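Local coordinates for protein 2-hydroxyisobutanoyl-CoA mutase large subunit (Aquincola tertiaricarbonis, PDB 4R3U) that forms, with a small cobalamin-binding partner, the B12-dependent mutase that interconverts 2-hydroxyisobutanoyl-CoA and (S)-3-hydroxybutanoyl-CoA, itself supplying the substrate-binding subunit, at residues W96-I101 / T399-A404. Sequence-based numbering, arbitrary orientation.
Sequences WTMRQI and TQQIIA. With 3KK (S-{(3R,5R,9R)-1-[(2R,3S,4R,5R)-5-(6-amino-9H-purin-9-yl)-4-hydroxy-3-(phosphonooxy)tetrahydrofuran-2-yl]-3,5,9-trihydroxy-8,8-dimethyl-3,5-dioxido-10,14-dioxo-2,4,6-trioxa-11,15-diaza-3lambda~5~,5lambda~5~-diphosphaheptadecan-17-yl} 2-hydroxy-2-methylpropanethioate), chain F.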
loop_
_atom_site.group_PDB
_atom_site.type_symbol
_atom_site.label_atom_id
_atom_site.label_comp_id
_atom_site.label_asym_id
_atom_site.label_seq_id
_atom_site.Cartn_x
_atom_site.Cartn_y
_atom_site.Cartn_z
ATOM N N TRP A 96 16.879 4.720 0.845
ATOM C CA TRP A 96 17.143 3.645 1.805
ATOM C C TRP A 96 17.671 2.418 1.017
ATOM O O TRP A 96 17.387 2.278 -0.176
ATOM C CB TRP A 96 15.842 3.280 2.594
ATOM C CG TRP A 96 14.708 2.818 1.730
ATOM C CD1 TRP A 96 14.433 1.534 1.356
ATOM C CD2 TRP A 96 13.767 3.655 1.035
ATOM N NE1 TRP A 96 13.356 1.513 0.489
ATOM C CE2 TRP A 96 12.929 2.802 0.275
ATOM C CE3 TRP A 96 13.516 5.046 1.024
ATOM C CZ2 TRP A 96 11.875 3.294 -0.522
ATOM C CZ3 TRP A 96 12.458 5.532 0.246
ATOM C CH2 TRP A 96 11.650 4.663 -0.510
ATOM N N THR A 97 18.429 1.548 1.670
ATOM C CA THR A 97 18.915 0.339 1.035
ATOM C C THR A 97 17.725 -0.629 0.922
ATOM O O THR A 97 16.979 -0.836 1.887
ATOM C CB THR A 97 20.085 -0.276 1.825
ATOM O OG1 THR A 97 21.068 0.720 2.116
ATOM C CG2 THR A 97 20.786 -1.372 1.060
ATOM N N MET A 98 17.513 -1.153 -0.283
ATOM C CA MET A 98 16.494 -2.148 -0.548
ATOM C C MET A 98 17.304 -3.431 -0.405
ATOM O O MET A 98 18.110 -3.801 -1.281
ATOM C CB MET A 98 15.896 -1.949 -1.942
ATOM C CG MET A 98 15.365 -0.538 -2.113
ATOM S SD MET A 98 14.405 -0.301 -3.594
ATOM C CE MET A 98 14.045 1.448 -3.449
ATOM N N ARG A 99 17.225 -3.978 0.817
ATOM C CA ARG A 99 18.023 -5.106 1.279
ATOM C C ARG A 99 17.126 -6.277 1.746
ATOM O O ARG A 99 16.658 -6.320 2.897
ATOM C CB ARG A 99 18.939 -4.606 2.394
ATOM C CG ARG A 99 19.950 -5.624 2.865
ATOM C CD ARG A 99 20.591 -5.231 4.175
ATOM N NE ARG A 99 21.186 -3.893 4.143
ATOM C CZ ARG A 99 22.369 -3.607 3.613
ATOM N NH1 ARG A 99 23.096 -4.557 3.042
ATOM N NH2 ARG A 99 22.826 -2.368 3.639
ATOM N N GLN A 100 16.907 -7.231 0.811
ATOM C CA GLN A 100 16.087 -8.421 0.978
ATOM C C GLN A 100 16.867 -9.614 1.522
ATOM O O GLN A 100 17.958 -9.929 1.020
ATOM C CB GLN A 100 15.424 -8.798 -0.360
ATOM C CG GLN A 100 14.460 -7.762 -0.899
ATOM C CD GLN A 100 13.298 -7.486 0.008
ATOM O OE1 GLN A 100 13.167 -6.395 0.558
ATOM N NE2 GLN A 100 12.414 -8.456 0.161
ATOM N N ILE A 101 16.277 -10.315 2.512
ATOM C CA ILE A 101 16.873 -11.518 3.115
ATOM C C ILE A 101 16.918 -12.632 2.060
ATOM O O ILE A 101 15.962 -12.822 1.304
ATOM C CB ILE A 101 16.089 -12.020 4.370
ATOM C CG1 ILE A 101 16.021 -11.026 5.522
ATOM C CG2 ILE A 101 16.580 -13.350 4.808
ATOM C CD1 ILE A 101 14.656 -11.100 6.236
ATOM N N THR A 399 7.456 -3.116 -4.617
ATOM C CA THR A 399 6.751 -2.373 -3.575
ATOM C C THR A 399 7.605 -1.176 -3.145
ATOM O O THR A 399 7.121 -0.032 -3.147
ATOM C CB THR A 399 6.412 -3.309 -2.378
ATOM O OG1 THR A 399 5.662 -4.437 -2.857
ATOM C CG2 THR A 399 5.641 -2.602 -1.271
ATOM N N GLN A 400 8.882 -1.438 -2.817
ATOM C CA GLN A 400 9.839 -0.430 -2.372
ATOM C C GLN A 400 10.088 0.604 -3.477
ATOM O O GLN A 400 10.048 1.805 -3.224
ATOM C CB GLN A 400 11.150 -1.115 -1.906
ATOM C CG GLN A 400 11.020 -1.824 -0.558
ATOM C CD GLN A 400 12.360 -2.221 0.042
ATOM O OE1 GLN A 400 13.205 -1.373 0.367
ATOM N NE2 GLN A 400 12.573 -3.520 0.254
ATOM N N GLN A 401 10.347 0.115 -4.701
ATOM C CA GLN A 401 10.623 0.897 -5.924
ATOM C C GLN A 401 9.463 1.806 -6.325
ATOM O O GLN A 401 9.730 2.881 -6.807
ATOM C CB GLN A 401 11.031 -0.027 -7.068
ATOM C CG GLN A 401 12.334 -0.784 -6.750
ATOM C CD GLN A 401 12.465 -2.086 -7.508
ATOM O OE1 GLN A 401 11.526 -2.579 -8.161
ATOM N NE2 GLN A 401 13.632 -2.686 -7.424
ATOM N N ILE A 402 8.191 1.400 -6.081
ATOM C CA ILE A 402 7.004 2.214 -6.324
ATOM C C ILE A 402 6.940 3.370 -5.314
ATOM O O ILE A 402 6.647 4.508 -5.699
ATOM C CB ILE A 402 5.705 1.329 -6.384
ATOM C CG1 ILE A 402 5.548 0.736 -7.817
ATOM C CG2 ILE A 402 4.424 2.108 -5.990
ATOM C CD1 ILE A 402 4.846 -0.497 -7.907
ATOM N N ILE A 403 7.200 3.076 -4.017
ATOM C CA ILE A 403 7.218 4.064 -2.945
ATOM C C ILE A 403 8.324 5.073 -3.219
ATOM O O ILE A 403 8.103 6.281 -3.114
ATOM C CB ILE A 403 7.322 3.387 -1.549
ATOM C CG1 ILE A 403 6.057 2.597 -1.226
ATOM C CG2 ILE A 403 7.610 4.409 -0.421
ATOM C CD1 ILE A 403 6.208 1.686 -0.080
ATOM N N ALA A 404 9.510 4.585 -3.599
ATOM C CA ALA A 404 10.679 5.426 -3.867
ATOM C C ALA A 404 10.533 6.274 -5.091
ATOM O O ALA A 404 10.908 7.449 -5.057
ATOM C CB ALA A 404 11.925 4.565 -3.996
HETATM C C4 3KK F . 15.632 -13.566 11.572
HETATM C C3 3KK F . 15.251 -12.414 10.648
HETATM C C2 3KK F . 13.820 -11.961 10.929
HETATM O O3 3KK F . 15.332 -12.893 9.317
HETATM C C1 3KK F . 16.194 -11.212 10.792
HETATM O O1 3KK F . 16.607 -10.822 11.886
HETATM S S1P 3KK F . 16.607 -10.468 9.249
HETATM C C2P 3KK F . 17.745 -9.135 9.721
HETATM C C3P 3KK F . 18.422 -8.572 8.496
HETATM N N4P 3KK F . 19.247 -7.448 8.916
HETATM C C5P 3KK F . 19.600 -6.469 8.077
HETATM O O5P 3KK F . 19.285 -6.425 6.884
HETATM C C6P 3KK F . 20.451 -5.386 8.747
HETATM C C7P 3KK F . 20.956 -4.350 7.754
HETATM N N8P 3KK F . 21.679 -3.284 8.457
HETATM C C9P 3KK F . 22.383 -2.362 7.783
HETATM O O9P 3KK F . 22.486 -2.373 6.555
HETATM C CAP 3KK F . 23.169 -1.334 8.647
HETATM O OAP 3KK F . 23.709 -1.933 9.845
HETATM C CBP 3KK F . 22.485 0.057 8.872
HETATM C CDP 3KK F . 23.476 1.026 9.535
HETATM C CEP 3KK F . 21.260 -0.057 9.786
HETATM C CCP 3KK F . 22.070 0.701 7.532
HETATM O O6A 3KK F . 23.210 0.711 6.655
HETATM P P2A 3KK F . 23.143 0.904 5.086
HETATM O O4A 3KK F . 22.042 0.102 4.532
HETATM O O5A 3KK F . 24.513 0.693 4.558
HETATM O O3A 3KK F . 22.706 2.465 5.000
HETATM P P1A 3KK F . 23.591 3.777 5.441
HETATM O O1A 3KK F . 24.717 3.430 6.349
HETATM O O2A 3KK F . 22.639 4.813 5.875
HETATM O O5B 3KK F . 24.120 4.167 3.951
HETATM C C5B 3KK F . 25.361 3.685 3.389
HETATM C C4B 3KK F . 26.305 4.867 3.102
HETATM O O4B 3KK F . 25.621 5.955 2.410
HETATM C C3B 3KK F . 26.862 5.453 4.395
HETATM O O3B 3KK F . 28.235 5.845 4.155
HETATM P P3B 3KK F . 29.502 5.093 4.819
HETATM O O8A 3KK F . 29.255 5.271 6.268
HETATM O O7A 3KK F . 29.382 3.715 4.299
HETATM O O9A 3KK F . 30.638 5.867 4.263
HETATM C C2B 3KK F . 25.987 6.670 4.636
HETATM O O2B 3KK F . 26.658 7.670 5.412
HETATM C C1B 3KK F . 25.709 7.145 3.224
HETATM N N9A 3KK F . 24.422 7.895 3.117
HETATM C C8A 3KK F . 23.180 7.459 3.317
HETATM N N7A 3KK F . 22.344 8.474 3.116
HETATM C C5A 3KK F . 23.063 9.546 2.763
HETATM C C4A 3KK F . 24.360 9.177 2.759
HETATM N N3A 3KK F . 25.344 10.057 2.436
HETATM C C2A 3KK F . 25.024 11.386 2.079
HETATM N N1A 3KK F . 23.643 11.727 2.094
HETATM C C6A 3KK F . 22.716 10.812 2.446
HETATM N N6A 3KK F . 21.419 11.121 2.470
#
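The six-membered ring of W96 overlaps the methyl of A404, CH2 of the indole lying 3.5 Å from A404 CB, and the same corner of the ring meets I403 CG2. With CG between the backbone N and the carbonyl carbon (chi1 60°), the W96 indole starts toward helix 390-405. At the pyrrole edge, W96 NE1 donates to Q400 OE1 over 2.9 Å; the bond is bent (N-H...O 135°), but NE1 sits on a lone pair in the plane of the amide carbonyl, and ring and amide lie nearly coplanar. An alanine in place of W96 would probably leave Q400 OE1 without this donor and open a gap beside A404 and I403. The extended Q400 chain runs past M98 in the opposite direction, with M98 CG 3.4 Å from Q400 OE1. Farther along M98, SD touches Q401 CG at 3.8 Å and CE reaches A404 CB. Q400 NE2 and Q100 OE1 come close without bonding; the amide nitrogens of both glutamines instead turn to T378, Q400 NE2 to its hydroxyl and Q100 NE2 to its carbonyl.

Alternate residues face the substrate. R99 NH2 donates to O4A of the bound CoA thioester at 2.7 Å, near the guanidinium plane, and I101 CD1 lies 3.6 Å from the thioester sulfur S1P. Strand 97-102, between parallel strands 125-128 and 375-377 of the TIM barrel, thus carries CoA-binding residues on one side and packs on helix 390-405 with the other, while helix 357-370 adjoins W96 and I403.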